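Local coordinates for amidohydrolase (Thermotoga maritima, PDB 3OOQ) that acts as a hydrolase of the amidohydrolase family, possibly with allantoinase activity, at the interface of chains A and B and the interface of chains A and C. Numbering follows the deposited sequence. Chains: chain A/B/C, amidohydrolase.

Contact 1: the interface of chains A and B. Residues chain A 229, 231, 281, 284; chain B 70, 79, 97-98.
A:Arg229, in the short turn between strand 223-227 and helix 230-243, projects its guanidinium into a polar pocket of chain B formed by the loops carrying B:Glu70, B:Asp79 and B:Asn98. The side chain leaves the backbone with CG anti to N (chi1 -160°) and bends at chi3, which swings the guanidinium alongside A:Asp231. A:Arg229 grips the carboxylate of A:Asp231 side-on, NE to OD1 at 2.7 Å and NH2 to OD2 at 2.8 Å. Both oxygens use syn lone pairs, although the carboxylate is tilted somewhat out of the guanidinium plane. A:Asp231, bound to two nitrogens, would hold the rotation of the guanidinium presented to chain B.

One guanidinium face lies on the amide of B:Asn98. The two planes are 28° apart and stacked, with ND2 of B:Asn98 above the rim, 3.3 Å from A:Arg229 NH1. B:Glu70, extended beyond CG, runs past the arginine in the opposite direction and brings its OE1 to 3.4 Å from A:Arg229 NH1, a long salt bridge with the carboxylate turned steeply against the guanidinium. Water 1, in the guanidinium plane, links the same two groups, lying 2.7 Å from A:Arg229 NH1. Water 2, also in that plane, joins A:Arg229 NH2 to B:Asp79 OD1, whose direct separation is 4.2 Å. The nearby acids probably compensate the charge of the arginine.

A methionine in place of A:Arg229 would probably leave the carboxylate of B:Glu70 without its salt-bridge partner at OE1, strip the amide of B:Asn98 of its stacking partner and free A:Asp231 to turn.

A:Leu281 and A:Lys284 flank B:Glu70 more distantly, the lysine amine NZ, probably charged, lying near OE2 without contact. Beside the stack, water 3 bridges A:Asp231 OD1 to chain B, where the oxygen of water 3 lies 2.9 Å from B:Asn98 OD1, the amide oxygen.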
ATOM      1  N   ARG A 229     -34.907  -0.192  -3.355  1.00 17.69           N
ATOM      2  CA  ARG A 229     -35.584  -0.955  -2.311  1.00 17.90           C
ATOM      3  C   ARG A 229     -36.645  -0.066  -1.681  1.00 17.77           C
ATOM      4  O   ARG A 229     -36.443   1.137  -1.546  1.00 17.59           O
ATOM      5  CB  ARG A 229     -34.569  -1.426  -1.265  1.00 18.26           C
ATOM      6  CG  ARG A 229     -35.032  -2.611  -0.402  1.00 19.76           C
ATOM      7  CD  ARG A 229     -33.858  -3.219   0.380  1.00 20.55           C
ATOM      8  NE  ARG A 229     -33.464  -2.361   1.507  1.00 18.84           N
ATOM      9  CZ  ARG A 229     -32.505  -2.657   2.383  1.00 22.47           C
ATOM     10  NH1 ARG A 229     -31.802  -3.786   2.272  1.00 18.51           N
ATOM     11  NH2 ARG A 229     -32.242  -1.812   3.374  1.00 19.42           N
ATOM     12  N   ASP A 231     -37.707   0.672   1.319  1.00 16.58           N
ATOM     13  CA  ASP A 231     -37.325   1.563   2.433  1.00 16.89           C
ATOM     14  C   ASP A 231     -36.480   2.764   1.994  1.00 15.62           C
ATOM     15  O   ASP A 231     -36.586   3.839   2.593  1.00 15.87           O
ATOM     16  CB  ASP A 231     -36.621   0.805   3.573  1.00 18.80           C
ATOM     17  CG  ASP A 231     -35.364   0.061   3.116  1.00 33.11           C
ATOM     18  OD1 ASP A 231     -35.394  -0.543   2.032  1.00 19.76           O
ATOM     19  OD2 ASP A 231     -34.345   0.049   3.845  1.00 20.06           O
ATOM     20  N   LEU A 281     -28.532  -7.124  -5.021  1.00 17.43           N
ATOM     21  CA  LEU A 281     -29.511  -7.519  -4.033  1.00 17.98           C
ATOM     22  C   LEU A 281     -30.754  -6.625  -4.050  1.00 17.72           C
ATOM     23  O   LEU A 281     -31.880  -7.132  -3.996  1.00 17.14           O
ATOM     24  CB  LEU A 281     -28.838  -7.430  -2.670  1.00 19.76           C
ATOM     25  CG  LEU A 281     -29.413  -8.173  -1.499  1.00 28.99           C
ATOM     26  CD1 LEU A 281     -29.466  -9.656  -1.879  1.00 22.16           C
ATOM     27  CD2 LEU A 281     -28.506  -7.888  -0.258  1.00 21.64           C
ATOM     28  N   LYS A 284     -33.349  -7.552  -6.627  1.00 19.59           N
ATOM     29  CA  LYS A 284     -33.868  -8.921  -6.656  1.00 21.37           C
ATOM     30  C   LYS A 284     -35.351  -9.007  -7.037  1.00 22.06           C
ATOM     31  O   LYS A 284     -35.795  -9.976  -7.683  1.00 22.33           O
ATOM     32  CB  LYS A 284     -33.606  -9.652  -5.330  1.00 23.24           C
ATOM     33  CG  LYS A 284     -34.581  -9.301  -4.190  1.00 30.24           C
ATOM     34  CD  LYS A 284     -34.391 -10.194  -2.951  1.00 26.36           C
ATOM     35  CE  LYS A 284     -35.560 -10.005  -1.977  1.00 31.73           C
ATOM     36  NZ  LYS A 284     -35.254 -10.408  -0.538  1.00 29.32           N
TER
ATOM     37  N   GLU B  70     -29.387  -7.047   7.549  1.00 20.04           N
ATOM     38  CA  GLU B  70     -30.385  -7.898   6.887  1.00 19.28           C
ATOM     39  C   GLU B  70     -29.990  -9.373   6.994  1.00 18.53           C
ATOM     40  O   GLU B  70     -28.810  -9.725   6.854  1.00 17.98           O
ATOM     41  CB  GLU B  70     -30.595  -7.487   5.417  1.00 18.35           C
ATOM     42  CG  GLU B  70     -31.742  -8.246   4.750  1.00 23.77           C
ATOM     43  CD  GLU B  70     -31.903  -7.992   3.244  1.00 18.91           C
ATOM     44  OE1 GLU B  70     -31.244  -7.096   2.656  1.00 24.57           O
ATOM     45  OE2 GLU B  70     -32.713  -8.707   2.629  1.00 24.66           O
ATOM     46  N   ASP B  79     -26.096  -2.258   7.724  1.00 21.46           N
ATOM     47  CA  ASP B  79     -26.265  -0.813   7.851  1.00 20.68           C
ATOM     48  C   ASP B  79     -26.126  -0.315   9.274  1.00 21.78           C
ATOM     49  O   ASP B  79     -26.431   0.845   9.562  1.00 23.04           O
ATOM     50  CB  ASP B  79     -27.612  -0.386   7.249  1.00 19.52           C
ATOM     51  CG  ASP B  79     -27.596  -0.450   5.732  1.00 19.71           C
ATOM     52  OD1 ASP B  79     -28.509  -1.057   5.128  1.00 19.64           O
ATOM     53  OD2 ASP B  79     -26.629   0.070   5.143  1.00 18.94           O
ATOM     54  N   PHE B  97     -33.156   0.971   8.449  1.00 16.18           N
ATOM     55  CA  PHE B  97     -34.031  -0.118   8.890  1.00 16.13           C
ATOM     56  C   PHE B  97     -34.895  -0.640   7.748  1.00 17.21           C
ATOM     57  O   PHE B  97     -35.712   0.114   7.205  1.00 17.97           O
ATOM     58  CB  PHE B  97     -34.953   0.338  10.020  1.00 15.37           C
ATOM     59  CG  PHE B  97     -35.910  -0.732  10.483  1.00 22.41           C
ATOM     60  CD1 PHE B  97     -35.476  -1.754  11.324  1.00 15.59           C
ATOM     61  CD2 PHE B  97     -37.225  -0.737  10.051  1.00 15.20           C
ATOM     62  CE1 PHE B  97     -36.343  -2.760  11.739  1.00 22.16           C
ATOM     63  CE2 PHE B  97     -38.121  -1.752  10.480  1.00 22.84           C
ATOM     64  CZ  PHE B  97     -37.658  -2.756  11.326  1.00 15.46           C
ATOM     65  N   ASN B  98     -34.722  -1.925   7.437  1.00 16.44           N
ATOM     66  CA  ASN B  98     -35.457  -2.614   6.374  1.00 18.04           C
ATOM     67  C   ASN B  98     -36.622  -3.452   6.929  1.00 18.71           C
ATOM     68  O   ASN B  98     -36.413  -4.551   7.441  1.00 19.44           O
ATOM     69  CB  ASN B  98     -34.478  -3.480   5.557  1.00 18.10           C
ATOM     70  CG  ASN B  98     -35.162  -4.295   4.460  1.00 25.45           C
ATOM     71  OD1 ASN B  98     -36.343  -4.139   4.188  1.00 18.50           O
ATOM     72  ND2 ASN B  98     -34.403  -5.169   3.825  1.00 18.80           N
TER
HETATM   73  O   HOH W   1     -31.469  -5.649   0.280  1.00 11.67           O
HETATM   74  O   HOH W   2     -30.885  -2.248   5.684  1.00 11.68           O
HETATM   75  O   HOH W   3     -37.905  -2.296   2.629  1.00 20.13           O

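Contact 2: the interface of chains A and C. Residues chain A 316-317, 364, 368, 370-371, 373; chain C 321, 324.
The 3-10 helix 322-325 of chain C, with the end of helix 315-321 before it, meets helix 315-321 of chain A and the loop between strands 361-364 and 375-380. C:Arg324 is the plug. Its CG is anti to the backbone N (chi1 -161°), and a bend at chi3 turns the guanidinium into a socket on chain A.

There it is held around its edge by in-plane acceptors. C:Arg324 NH1 donates to the hydroxyl OG1 of A:Thr316 at 2.8 Å. C:Arg324 NH2 donates to two backbone carbonyls, A:Pro368 O at 2.8 Å and A:Asp370 O at 3.1 Å, approaching each from above its carbonyl plane. The carbonyl of A:Ser373 packs against the aliphatic arm and NE, whose N-H points away from it.

The two faces are filled differently. A:Trp364 brings the CZ3 corner of its indole over the rim of one face, the planes 56° apart, while the selenium of A:Met371, a selenomethionine, lies over the centre of the other. A:Pro368 CB caps a face of the indole and probably steadies it. Alongside, A:Val317 meets C:Thr321 through its methyls, A:Val317 CG1 lying 3.4 Å from C:Thr321 OG1.

The socket thus sits where a helix that probably belongs to the catalytic barrel, an (α/β) barrel in this family, abuts the loop joining two C-terminal strands.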
ATOM      1  N   THR A 316     -37.665   1.443 -27.683  1.00 18.25           N
ATOM      2  CA  THR A 316     -38.900   0.813 -28.152  1.00 18.33           C
ATOM      3  C   THR A 316     -38.863  -0.691 -27.910  1.00 18.33           C
ATOM      4  O   THR A 316     -39.902  -1.312 -27.735  1.00 18.18           O
ATOM      5  CB  THR A 316     -39.144   1.036 -29.644  1.00 19.08           C
ATOM      6  OG1 THR A 316     -37.987   0.608 -30.377  1.00 17.72           O
ATOM      7  CG2 THR A 316     -39.434   2.515 -29.932  1.00 17.69           C
ATOM      8  N   VAL A 317     -37.670  -1.275 -27.926  1.00 18.75           N
ATOM      9  CA  VAL A 317     -37.531  -2.706 -27.669  1.00 19.79           C
ATOM     10  C   VAL A 317     -37.927  -3.023 -26.216  1.00 20.45           C
ATOM     11  O   VAL A 317     -38.721  -3.945 -25.966  1.00 21.60           O
ATOM     12  CB  VAL A 317     -36.096  -3.201 -27.986  1.00 20.33           C
ATOM     13  CG1 VAL A 317     -35.932  -4.689 -27.591  1.00 15.15           C
ATOM     14  CG2 VAL A 317     -35.792  -2.988 -29.484  1.00 14.64           C
ATOM     15  N   TRP A 364     -41.713   6.474 -38.957  1.00 21.32           N
ATOM     16  CA  TRP A 364     -41.417   5.055 -38.819  1.00 20.20           C
ATOM     17  C   TRP A 364     -41.994   4.302 -40.003  1.00 20.51           C
ATOM     18  O   TRP A 364     -43.051   4.668 -40.531  1.00 19.88           O
ATOM     19  CB  TRP A 364     -42.045   4.490 -37.538  1.00 19.55           C
ATOM     20  CG  TRP A 364     -41.396   4.890 -36.232  1.00 19.57           C
ATOM     21  CD1 TRP A 364     -41.634   6.028 -35.509  1.00 18.65           C
ATOM     22  CD2 TRP A 364     -40.458   4.109 -35.465  1.00 18.76           C
ATOM     23  NE1 TRP A 364     -40.884   6.013 -34.352  1.00 19.31           N
ATOM     24  CE2 TRP A 364     -40.147   4.856 -34.303  1.00 18.50           C
ATOM     25  CE3 TRP A 364     -39.842   2.860 -35.657  1.00 18.91           C
ATOM     26  CZ2 TRP A 364     -39.241   4.399 -33.330  1.00 18.62           C
ATOM     27  CZ3 TRP A 364     -38.923   2.397 -34.684  1.00 18.60           C
ATOM     28  CH2 TRP A 364     -38.629   3.177 -33.544  1.00 17.79           C
ATOM     29  N   PRO A 368     -43.881   1.257 -34.038  1.00 20.88           N
ATOM     30  CA  PRO A 368     -42.565   1.209 -33.350  1.00 20.98           C
ATOM     31  C   PRO A 368     -42.366  -0.017 -32.454  1.00 21.87           C
ATOM     32  O   PRO A 368     -41.224  -0.368 -32.142  1.00 22.04           O
ATOM     33  CB  PRO A 368     -42.573   2.478 -32.491  1.00 19.95           C
ATOM     34  CG  PRO A 368     -43.512   3.403 -33.203  1.00 27.81           C
ATOM     35  CD  PRO A 368     -44.599   2.512 -33.753  1.00 20.40           C
ATOM     36  N   ASP A 370     -43.302  -2.959 -33.394  1.00 24.89           N
ATOM     37  CA  ASP A 370     -43.116  -4.086 -34.296  1.00 25.82           C
ATOM     38  C   ASP A 370     -41.638  -4.061 -34.691  1.00 26.71           C
ATOM     39  O   ASP A 370     -41.155  -3.078 -35.254  1.00 24.77           O
ATOM     40  CB  ASP A 370     -44.066  -3.940 -35.502  1.00 26.01           C
ATOM     41  CG  ASP A 370     -43.856  -4.997 -36.594  1.00 32.22           C
ATOM     42  OD1 ASP A 370     -42.974  -5.876 -36.506  1.00 26.05           O
ATOM     43  OD2 ASP A 370     -44.609  -4.938 -37.576  1.00 26.47           O
HETATM   44  N   MSE A 371     -40.932  -5.150 -34.388  1.00 29.47           N
HETATM   45  CA  MSE A 371     -39.481  -5.212 -34.588  1.00 32.23           C
HETATM   46  C   MSE A 371     -39.050  -5.120 -36.057  1.00 31.87           C
HETATM   47  O   MSE A 371     -37.878  -4.884 -36.339  1.00 32.35           O
HETATM   48  CB  MSE A 371     -38.880  -6.452 -33.912  1.00 35.80           C
HETATM   49  CG  MSE A 371     -38.976  -6.454 -32.394  1.00 29.13           C
HETATM   50 SE   MSE A 371     -38.191  -4.828 -31.590  1.00 41.79          SE
HETATM   51  CE  MSE A 371     -39.824  -3.785 -31.217  1.00 29.80           C
ATOM     52  N   SER A 373     -40.236  -2.711 -37.931  1.00 26.90           N
ATOM     53  CA  SER A 373     -40.255  -1.266 -38.178  1.00 25.67           C
ATOM     54  C   SER A 373     -38.883  -0.606 -38.031  1.00 25.30           C
ATOM     55  O   SER A 373     -38.108  -0.982 -37.152  1.00 25.00           O
ATOM     56  CB  SER A 373     -41.230  -0.611 -37.217  1.00 24.47           C
ATOM     57  OG  SER A 373     -42.512  -1.161 -37.394  1.00 19.97           O
TER
ATOM     58  N   THR C 321     -35.336  -8.376 -32.475  1.00 21.35           N
ATOM     59  CA  THR C 321     -34.809  -7.042 -32.750  1.00 22.47           C
ATOM     60  C   THR C 321     -33.929  -6.980 -33.995  1.00 22.75           C
ATOM     61  O   THR C 321     -33.881  -5.945 -34.654  1.00 23.33           O
ATOM     62  CB  THR C 321     -34.050  -6.476 -31.519  1.00 22.77           C
ATOM     63  OG1 THR C 321     -34.990  -6.319 -30.451  1.00 25.45           O
ATOM     64  CG2 THR C 321     -33.439  -5.105 -31.822  1.00 23.56           C
ATOM     65  N   ARG C 324     -34.878  -5.655 -37.455  1.00 25.59           N
ATOM     66  CA  ARG C 324     -34.765  -4.223 -37.665  1.00 25.94           C
ATOM     67  C   ARG C 324     -33.426  -3.910 -38.364  1.00 26.09           C
ATOM     68  O   ARG C 324     -33.182  -2.781 -38.780  1.00 25.80           O
ATOM     69  CB  ARG C 324     -34.863  -3.523 -36.309  1.00 25.94           C
ATOM     70  CG  ARG C 324     -35.209  -2.056 -36.314  1.00 27.58           C
ATOM     71  CD  ARG C 324     -35.679  -1.629 -34.918  1.00 27.10           C
ATOM     72  NE  ARG C 324     -37.136  -1.736 -34.747  1.00 26.81           N
ATOM     73  CZ  ARG C 324     -37.818  -1.243 -33.716  1.00 26.98           C
ATOM     74  NH1 ARG C 324     -37.179  -0.624 -32.718  1.00 25.03           N
ATOM     75  NH2 ARG C 324     -39.142  -1.371 -33.681  1.00 26.00           N
TER

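The C-alpha centres of contact 1 and contact 2 are about 37 Å apart, and the two have no residue in common, so chain A can engage chains B and C simultaneously. Contact 2 belongs to a two-fold interface in which helix 315-321 serves both chains and each arginine plug has a twin. Contact 1 belongs to an interface without exact two-fold symmetry, probably joining non-equivalent surfaces, and here leaning on waters, a long salt bridge and a stack. Combining the two kinds of interface could extend pairs into the ten-chain deposited assembly, although the structure alone does not show that this is the biological one.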